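Local coordinates for uncharacterized protein (Thermus thermophilus HB8, PDB 4WVA), which hydrolyses the compatible solute mannosylglycerate to mannose and glycerate, and also cleaves glucosylglycerate, at residues Phe285-Asp288 with Glu293-Ala296. Residues are numbered along the deposited sequence; the frame is centred on the assembly and turned at random.
Sequences FSWD and EPIA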
loop_
_atom_site.group_PDB
_atom_site.type_symbol
_atom_site.label_atom_id
_atom_site.label_comp_id
_atom_site.label_asym_id
_atom_site.label_seq_id
_atom_site.Cartn_x
_atom_site.Cartn_y
_atom_site.Cartn_z
ATOM N N PHE A 285 -2.601 -5.291 -17.826
ATOM C CA PHE A 285 -2.014 -5.621 -19.126
ATOM C C PHE A 285 -0.505 -5.724 -19.036
ATOM O O PHE A 285 0.137 -4.969 -18.312
ATOM C CB PHE A 285 -2.329 -4.532 -20.159
ATOM C CG PHE A 285 -3.777 -4.470 -20.589
ATOM C CD1 PHE A 285 -4.538 -5.614 -20.733
ATOM C CD2 PHE A 285 -4.361 -3.239 -20.894
ATOM C CE1 PHE A 285 -5.868 -5.539 -21.147
ATOM C CE2 PHE A 285 -5.687 -3.162 -21.304
ATOM C CZ PHE A 285 -6.437 -4.314 -21.418
ATOM N N SER A 286 0.063 -6.629 -19.834
ATOM C CA SER A 286 1.479 -6.572 -20.130
ATOM C C SER A 286 1.739 -5.371 -21.058
ATOM O O SER A 286 0.810 -4.871 -21.718
ATOM C CB SER A 286 1.919 -7.874 -20.798
ATOM O OG SER A 286 1.752 -8.992 -19.931
ATOM N N TRP A 287 2.992 -4.910 -21.075
ATOM C CA TRP A 287 3.413 -3.780 -21.879
ATOM C C TRP A 287 4.465 -4.152 -22.914
ATOM O O TRP A 287 5.400 -4.899 -22.637
ATOM C CB TRP A 287 3.951 -2.666 -21.001
ATOM C CG TRP A 287 2.956 -1.954 -20.156
ATOM C CD1 TRP A 287 1.600 -2.101 -20.139
ATOM C CD2 TRP A 287 3.254 -0.923 -19.218
ATOM N NE1 TRP A 287 1.044 -1.227 -19.238
ATOM C CE2 TRP A 287 2.041 -0.497 -18.663
ATOM C CE3 TRP A 287 4.444 -0.335 -18.776
ATOM C CZ2 TRP A 287 1.977 0.507 -17.696
ATOM C CZ3 TRP A 287 4.375 0.656 -17.815
ATOM C CH2 TRP A 287 3.150 1.058 -17.284
ATOM N N ASP A 288 4.307 -3.586 -24.108
ATOM C CA ASP A 288 5.245 -3.771 -25.202
ATOM C C ASP A 288 6.163 -2.571 -25.242
ATOM O O ASP A 288 5.725 -1.466 -25.585
ATOM C CB ASP A 288 4.457 -3.892 -26.510
ATOM C CG ASP A 288 5.339 -4.000 -27.736
ATOM O OD1 ASP A 288 6.562 -3.779 -27.645
ATOM O OD2 ASP A 288 4.743 -4.274 -28.808
ATOM N N GLU A 293 3.714 0.652 -25.680
ATOM C CA GLU A 293 2.259 0.601 -25.515
ATOM C C GLU A 293 1.822 -0.543 -24.630
ATOM O O GLU A 293 2.379 -1.638 -24.729
ATOM C CB GLU A 293 1.589 0.309 -26.855
ATOM C CG GLU A 293 1.830 1.352 -27.901
ATOM C CD GLU A 293 1.245 0.963 -29.239
ATOM O OE1 GLU A 293 0.635 -0.129 -29.380
ATOM O OE2 GLU A 293 1.407 1.767 -30.162
ATOM N N PRO A 294 0.758 -0.339 -23.847
ATOM C CA PRO A 294 0.107 -1.516 -23.274
ATOM C C PRO A 294 -0.409 -2.483 -24.338
ATOM O O PRO A 294 -0.858 -2.070 -25.406
ATOM C CB PRO A 294 -1.051 -0.921 -22.470
ATOM C CG PRO A 294 -0.614 0.469 -22.175
ATOM C CD PRO A 294 0.102 0.906 -23.423
ATOM N N ILE A 295 -0.327 -3.775 -24.043
ATOM C CA ILE A 295 -0.888 -4.807 -24.887
ATOM C C ILE A 295 -2.301 -5.094 -24.383
ATOM O O ILE A 295 -2.498 -5.725 -23.332
ATOM C CB ILE A 295 -0.043 -6.092 -24.830
ATOM C CG1 ILE A 295 1.411 -5.817 -25.283
ATOM C CG2 ILE A 295 -0.708 -7.185 -25.667
ATOM C CD1 ILE A 295 2.403 -6.878 -24.856
ATOM N N ALA A 296 -3.292 -4.659 -25.150
ATOM C CA ALA A 296 -4.675 -4.663 -24.691
ATOM C C ALA A 296 -5.347 -6.003 -24.960
ATOM O O ALA A 296 -6.279 -6.102 -25.751
ATOM C CB ALA A 296 -5.444 -3.519 -25.340
HETATM O O HOH W 1 -1.757 -8.018 -21.875
#
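A short beta hairpin brings Trp287 against Pro294 and pairs Asp288 with Glu293, its two strands held by backbone bonds. Asp288 and Glu293 form the antiparallel hydrogen-bonded pair: Asp288 N reaches Glu293 O at 2.8 Å and Glu293 N returns to Asp288 O at 2.9 Å. Beyond the non-hydrogen-bonded pair Trp287-Pro294, Ile295 N bonds to Ser286 O at 2.8 Å. A water also joins the two chains here, accepting from Ser286 N and donating to Ile295 O. This hairpin belongs to a small antiparallel sheet beside the helices of the (alpha/alpha)6-barrel. On one sheet face Trp287 and Pro294 meet obliquely, Trp287 CD1 lying 3.7 Å from Pro294 CB; Asp288 and Glu293 point to the opposite face, and Asp288 CB lies 3.8 Å from Ile295 CG1. With CG anti to its carbonyl carbon (chi1 -70°), Phe285 turns one ring face to the backbone of Ala296, whose CA stands over the ring centre, 3.7 Å from the centroid, in a CH-pi contact. With alanine substituted for Phe285, this CH-pi contact would be lost, and the chain at Ala296 would probably be less firmly held. Asp288 OD2 forms a salt bridge with Arg176, whereas Glu293 OE2 pairs with Arg121 of the second subunit.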